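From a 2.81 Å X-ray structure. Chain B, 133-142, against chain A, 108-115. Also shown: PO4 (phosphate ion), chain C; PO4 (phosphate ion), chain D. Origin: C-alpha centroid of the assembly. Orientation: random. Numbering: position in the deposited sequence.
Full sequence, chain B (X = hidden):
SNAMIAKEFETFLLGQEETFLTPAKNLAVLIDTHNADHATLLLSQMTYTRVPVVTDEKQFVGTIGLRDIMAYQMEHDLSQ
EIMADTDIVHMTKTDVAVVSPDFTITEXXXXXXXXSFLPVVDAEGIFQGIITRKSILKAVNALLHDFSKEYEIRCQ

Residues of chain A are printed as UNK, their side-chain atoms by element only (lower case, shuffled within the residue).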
ATOM      1  N   ARG B 133      -5.084  -2.917   3.858  1.00 23.53           N
ATOM      2  CA  ARG B 133      -6.085  -2.393   2.935  1.00 24.29           C
ATOM      3  C   ARG B 133      -6.223  -3.296   1.718  1.00 27.20           C
ATOM      4  O   ARG B 133      -7.333  -3.516   1.218  1.00 28.51           O
ATOM      5  CB  ARG B 133      -5.716  -0.976   2.496  1.00 27.25           C
ATOM      6  CG  ARG B 133      -5.571   0.038   3.613  1.00 26.53           C
ATOM      7  CD  ARG B 133      -5.701   1.444   3.049  1.00 29.98           C
ATOM      8  NE  ARG B 133      -5.344   2.484   4.006  1.00 33.85           N
ATOM      9  CZ  ARG B 133      -4.366   3.362   3.828  1.00 38.56           C
ATOM     10  NH1 ARG B 133      -3.620   3.353   2.736  1.00 41.49           N
ATOM     11  NH2 ARG B 133      -4.138   4.278   4.764  1.00 41.84           N
ATOM     12  N   LYS B 134      -5.099  -3.820   1.225  1.00 24.97           N
ATOM     13  CA  LYS B 134      -5.135  -4.768   0.118  1.00 22.65           C
ATOM     14  C   LYS B 134      -5.961  -5.996   0.474  1.00 22.95           C
ATOM     15  O   LYS B 134      -6.734  -6.495  -0.352  1.00 24.33           O
ATOM     16  CB  LYS B 134      -3.708  -5.169  -0.259  1.00 31.97           C
ATOM     17  CG  LYS B 134      -3.604  -6.284  -1.284  1.00 39.37           C
ATOM     18  CD  LYS B 134      -2.192  -6.852  -1.314  1.00 43.86           C
ATOM     19  CE  LYS B 134      -2.055  -7.955  -2.350  1.00 61.05           C
ATOM     20  NZ  LYS B 134      -2.192  -7.437  -3.739  1.00 72.17           N
ATOM     21  N   SER B 135      -5.820  -6.490   1.705  1.00 20.50           N
ATOM     22  CA  SER B 135      -6.521  -7.707   2.098  1.00 24.78           C
ATOM     23  C   SER B 135      -8.016  -7.462   2.260  1.00 25.16           C
ATOM     24  O   SER B 135      -8.832  -8.342   1.962  1.00 26.62           O
ATOM     25  CB  SER B 135      -5.917  -8.258   3.387  1.00 28.54           C
ATOM     26  OG  SER B 135      -5.962  -7.301   4.428  1.00 25.81           O
ATOM     27  N   ILE B 136      -8.396  -6.275   2.733  1.00 24.62           N
ATOM     28  CA  ILE B 136      -9.813  -5.955   2.868  1.00 22.77           C
ATOM     29  C   ILE B 136     -10.447  -5.760   1.498  1.00 23.58           C
ATOM     30  O   ILE B 136     -11.589  -6.176   1.262  1.00 25.27           O
ATOM     31  CB  ILE B 136      -9.999  -4.722   3.772  1.00 22.94           C
ATOM     32  CG1 ILE B 136     -10.044  -5.155   5.238  1.00 21.61           C
ATOM     33  CG2 ILE B 136     -11.253  -3.943   3.396  1.00 22.88           C
ATOM     34  CD1 ILE B 136     -10.551  -4.095   6.181  1.00 28.59           C
ATOM     35  N   LEU B 137      -9.718  -5.137   0.570  1.00 23.91           N
ATOM     36  CA  LEU B 137     -10.229  -5.009  -0.791  1.00 24.30           C
ATOM     37  C   LEU B 137     -10.454  -6.371  -1.429  1.00 27.14           C
ATOM     38  O   LEU B 137     -11.379  -6.531  -2.234  1.00 29.59           O
ATOM     39  CB  LEU B 137      -9.277  -4.173  -1.642  1.00 23.76           C
ATOM     40  CG  LEU B 137      -9.595  -2.679  -1.653  1.00 21.57           C
ATOM     41  CD1 LEU B 137      -8.817  -1.994  -2.745  1.00 30.52           C
ATOM     42  CD2 LEU B 137     -11.081  -2.458  -1.848  1.00 30.60           C
ATOM     43  N   LYS B 138      -9.629  -7.363  -1.083  1.00 27.50           N
ATOM     44  CA  LYS B 138      -9.890  -8.721  -1.546  1.00 28.23           C
ATOM     45  C   LYS B 138     -11.205  -9.243  -0.985  1.00 27.68           C
ATOM     46  O   LYS B 138     -11.927  -9.986  -1.660  1.00 31.67           O
ATOM     47  CB  LYS B 138      -8.738  -9.648  -1.159  1.00 30.66           C
ATOM     48  CG  LYS B 138      -7.533  -9.575  -2.080  1.00 42.23           C
ATOM     49  CD  LYS B 138      -6.589 -10.745  -1.841  1.00 55.89           C
ATOM     50  CE  LYS B 138      -5.440 -10.744  -2.837  1.00 76.89           C
ATOM     51  NZ  LYS B 138      -4.559 -11.932  -2.668  1.00 81.93           N
ATOM     52  N   ALA B 139     -11.539  -8.854   0.248  1.00 27.55           N
ATOM     53  CA  ALA B 139     -12.775  -9.320   0.865  1.00 27.93           C
ATOM     54  C   ALA B 139     -13.991  -8.738   0.158  1.00 26.04           C
ATOM     55  O   ALA B 139     -14.935  -9.466  -0.170  1.00 26.72           O
ATOM     56  CB  ALA B 139     -12.789  -8.962   2.351  1.00 26.56           C
ATOM     57  N   VAL B 140     -13.989  -7.426  -0.086  1.00 24.44           N
ATOM     58  CA  VAL B 140     -15.109  -6.798  -0.778  1.00 25.49           C
ATOM     59  C   VAL B 140     -15.129  -7.121  -2.262  1.00 32.30           C
ATOM     60  O   VAL B 140     -16.156  -6.909  -2.918  1.00 35.65           O
ATOM     61  CB  VAL B 140     -15.096  -5.269  -0.577  1.00 22.41           C
ATOM     62  CG1 VAL B 140     -15.035  -4.930   0.904  1.00 20.67           C
ATOM     63  CG2 VAL B 140     -13.939  -4.641  -1.330  1.00 28.34           C
ATOM     64  N   ASN B 141     -14.023  -7.627  -2.812  1.00 30.41           N
ATOM     65  CA  ASN B 141     -14.034  -8.090  -4.194  1.00 28.24           C
ATOM     66  C   ASN B 141     -14.803  -9.394  -4.365  1.00 32.44           C
ATOM     67  O   ASN B 141     -15.044  -9.805  -5.505  1.00 39.18           O
ATOM     68  CB  ASN B 141     -12.605  -8.253  -4.711  1.00 31.91           C
ATOM     69  CG  ASN B 141     -12.080  -6.991  -5.367  1.00 37.38           C
ATOM     70  OD1 ASN B 141     -12.137  -6.845  -6.588  1.00 45.65           O
ATOM     71  ND2 ASN B 141     -11.576  -6.066  -4.558  1.00 38.53           N
ATOM     72  N   ALA B 142     -15.187 -10.050  -3.267  1.00 27.77           N
ATOM     73  CA  ALA B 142     -16.106 -11.176  -3.358  1.00 33.28           C
ATOM     74  C   ALA B 142     -17.491 -10.740  -3.815  1.00 36.83           C
ATOM     75  O   ALA B 142     -18.280 -11.584  -4.257  1.00 41.88           O
ATOM     76  CB  ALA B 142     -16.199 -11.895  -2.012  1.00 30.20           C
TER
ATOM     77  N   UNK A 108     -12.223  -0.055 -10.864  1.00 46.71           N
ATOM     78  CA  UNK A 108     -11.443   0.502  -9.759  1.00 43.83           C
ATOM     79  C   UNK A 108     -11.161  -0.571  -8.712  1.00 39.89           C
ATOM     80  O   UNK A 108     -10.004  -0.872  -8.400  1.00 40.44           O
ATOM     81  c   UNK A 108     -12.365   2.798 -10.184  1.00 45.61           C
ATOM     82  c   UNK A 108     -11.387   2.244  -7.953  1.00 33.40           C
ATOM     83  c   UNK A 108     -12.167   1.710  -9.142  1.00 43.57           C
ATOM     84  N   UNK A 109     -12.222  -1.166  -8.160  1.00 36.58           N
ATOM     85  CA  UNK A 109     -12.048  -2.146  -7.093  1.00 35.52           C
ATOM     86  C   UNK A 109     -11.297  -3.381  -7.572  1.00 37.37           C
ATOM     87  O   UNK A 109     -10.586  -4.017  -6.787  1.00 37.15           O
ATOM     88  c   UNK A 109     -14.153  -0.242  -5.783  1.00 31.12           C
ATOM     89  c   UNK A 109     -13.406  -2.544  -6.516  1.00 36.45           C
ATOM     90  c   UNK A 109     -15.294  -2.283  -4.901  1.00 39.89           C
ATOM     91  c   UNK A 109     -13.975  -1.697  -5.375  1.00 28.26           C
ATOM     92  N   UNK A 110     -11.440  -3.737  -8.849  1.00 38.09           N
ATOM     93  CA  UNK A 110     -10.732  -4.900  -9.371  1.00 40.88           C
ATOM     94  C   UNK A 110      -9.240  -4.620  -9.503  1.00 40.14           C
ATOM     95  O   UNK A 110      -8.406  -5.394  -9.020  1.00 38.92           O
ATOM     96  n   UNK A 110     -10.093  -7.513 -10.805  1.00 58.07           N
ATOM     97  c   UNK A 110     -10.534  -6.367 -11.428  1.00 57.19           C
ATOM     98  c   UNK A 110      -9.423  -8.254 -11.672  1.00 63.50           C
ATOM     99  n   UNK A 110      -9.416  -7.628 -12.835  1.00 70.86           N
ATOM    100  c   UNK A 110     -11.325  -5.314 -10.718  1.00 47.93           C
ATOM    101  c   UNK A 110     -10.103  -6.445 -12.709  1.00 59.26           C
ATOM    102  N   UNK A 111      -8.885  -3.510 -10.154  1.00 38.13           N
ATOM    103  CA  UNK A 111      -7.479  -3.194 -10.371  1.00 41.44           C
ATOM    104  C   UNK A 111      -6.779  -2.747  -9.092  1.00 37.97           C
ATOM    105  O   UNK A 111      -5.551  -2.860  -9.003  1.00 37.79           O
ATOM    106  c   UNK A 111      -8.272  -1.986 -15.206  1.00 60.38           C
ATOM    107  c   UNK A 111      -7.763  -1.489 -13.863  1.00 50.84           C
ATOM    108  n   UNK A 111      -8.219  -0.934 -16.257  1.00 73.18           N
ATOM    109  c   UNK A 111      -7.350  -2.123 -11.456  1.00 41.47           C
ATOM    110  c   UNK A 111      -7.860  -2.583 -12.814  1.00 45.49           C
ATOM    111  N   UNK A 112      -7.527  -2.256  -8.102  1.00 32.77           N
ATOM    112  CA  UNK A 112      -6.924  -1.869  -6.832  1.00 33.88           C
ATOM    113  C   UNK A 112      -6.509  -3.062  -5.983  1.00 38.94           C
ATOM    114  O   UNK A 112      -5.967  -2.859  -4.890  1.00 44.85           O
ATOM    115  c   UNK A 112      -7.885  -0.987  -6.035  1.00 30.03           C
ATOM    116  c   UNK A 112      -7.856   0.515  -6.320  1.00 28.54           C
ATOM    117  c   UNK A 112      -8.847   1.236  -5.424  1.00 26.38           C
ATOM    118  c   UNK A 112      -6.454   1.070  -6.125  1.00 26.85           C
ATOM    119  N   UNK A 113      -6.752  -4.289  -6.441  1.00 36.60           N
ATOM    120  CA  UNK A 113      -6.282  -5.449  -5.697  1.00 39.88           C
ATOM    121  C   UNK A 113      -4.779  -5.636  -5.879  1.00 48.94           C
ATOM    122  O   UNK A 113      -4.089  -6.079  -4.954  1.00 57.95           O
ATOM    123  c   UNK A 113      -7.063  -6.705  -6.119  1.00 44.11           C
ATOM    124  c   UNK A 113      -8.558  -6.475  -5.971  1.00 44.26           C
ATOM    125  c   UNK A 113      -6.628  -7.908  -5.299  1.00 49.43           C
ATOM    126  N   UNK A 114      -4.242  -5.287  -7.048  1.00 54.96           N
ATOM    127  CA  UNK A 114      -2.837  -5.543  -7.341  1.00 57.60           C
ATOM    128  C   UNK A 114      -1.933  -4.366  -6.993  1.00 55.24           C
ATOM    129  O   UNK A 114      -0.821  -4.572  -6.496  1.00 66.66           O
ATOM    130  c   UNK A 114      -3.405  -7.175  -9.191  1.00 80.95           C
ATOM    131  c   UNK A 114      -2.668  -5.906  -8.818  1.00 74.02           C
ATOM    132  o   UNK A 114      -3.582  -8.042  -8.311  1.00 75.48           O
ATOM    133  o   UNK A 114      -3.804  -7.305 -10.368  1.00 88.51           O
ATOM    134  N   UNK A 115      -2.374  -3.137  -7.248  1.00 40.50           N
ATOM    135  CA  UNK A 115      -1.575  -1.955  -6.964  1.00 42.54           C
ATOM    136  C   UNK A 115      -2.255  -1.101  -5.901  1.00 39.31           C
ATOM    137  O   UNK A 115      -3.483  -1.114  -5.762  1.00 31.59           O
ATOM    138  o   UNK A 115      -3.254   0.388 -10.967  1.00 52.32           O
ATOM    139  c   UNK A 115      -2.294   0.007 -10.267  1.00 45.35           C
ATOM    140  c   UNK A 115      -1.330  -1.130  -8.233  1.00 38.62           C
ATOM    141  c   UNK A 115      -2.587  -0.785  -9.007  1.00 38.93           C
ATOM    142  o   UNK A 115      -1.104   0.250 -10.559  1.00 47.97           O
TER
HETATM  143  P   PO4 C 201       0.278  -4.154  -3.346  1.00119.06           P
HETATM  144  O1  PO4 C 201       0.800  -4.015  -1.935  1.00 99.81           O
HETATM  145  O2  PO4 C 201       0.359  -5.599  -3.777  1.00112.79           O
HETATM  146  O3  PO4 C 201      -1.160  -3.700  -3.398  1.00 88.27           O
HETATM  147  O4  PO4 C 201       1.105  -3.301  -4.280  1.00 87.84           O
HETATM  148  P   PO4 D 202      -1.253   6.701   3.947  1.00 80.26           P
HETATM  149  O1  PO4 D 202      -0.851   5.249   4.052  1.00 63.72           O
HETATM  150  O2  PO4 D 202      -0.065   7.575   4.268  1.00 90.01           O
HETATM  151  O3  PO4 D 202      -2.369   6.991   4.925  1.00 56.19           O
HETATM  152  O4  PO4 D 202      -1.728   6.990   2.542  1.00 75.25           O

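Position 108 carries three side-chain carbons, one bonded to CA and bearing the other two. A fork at the first carbon, with nothing polar, is valine. Val A108 stays out of reach of chain B, and its carbonyl O accepts the helical bond from the backbone N of position 112, 2.9 Å away.

Position 109 has four carbons, forked at the second. One fork tip lies 4.5 Å from CG2 of Val B140, a loose apolar touch. Four carbons with that fork make it leucine. The backbone of Leu A109 does the more specific work: its O accepts a hydrogen bond from ND2 of Asn B141 at 3.2 Å.

Position 110 shows one carbon leading to a five-membered ring of three carbons and two nitrogens. Its CB points away from chain B; its backbone side is the nearer one, with CA 3.7 Å from OD1 of Asn B141. The ring makes it histidine, His A110.

At position 111 four carbons run in a row to a nitrogen, the signature of lysine. Lys A111 also points away, and its NZ is hydrogen-bonded elsewhere in the structure.

Position 112 again has four carbons forked at the second. It is buried, and its CB packs 3.6 Å from CD1 of Leu B137. The fork makes it leucine, Leu A112.

Position 113 has one carbon carrying two more, and it has the largest covered area of either stretch. One branch carbon lies 3.7 Å from CG of Lys B138, the other lies 3.4 Å from ND2 of Asn B141, and its backbone O receives NZ of Lys B134 at 2.6 Å. The branching makes it valine, Val A113.

Position 114 has two carbons, the second bearing two oxygens. It is poorly ordered, and NZ of Lys B134 comes no nearer than 4.1 Å to its CA, so no salt bridge forms. The atoms are those of aspartate, Asp A114.

Position 115 has three carbons, the third bearing two oxygens. It points away and makes no contact with the chain B stretch. This is glutamate, Glu A115.

The contact works by placing polar side chains of one copy on backbone carbonyls of the other, with aliphatic packing alongside. Asn B141 is held by a very short 2.4 Å bond from its ND2 to O of Leu B137, while the same ND2 reaches Leu A109. Lys B134 extends its chain to Val A113, and its NZ also donates to O2 of the chain C phosphate at 3.1 Å. In sequence between these two anchors, Leu B137 packs on Leu A112, and Val B140 adds a looser touch to Leu A109.

Chain A 108-115: VLHKLVDE
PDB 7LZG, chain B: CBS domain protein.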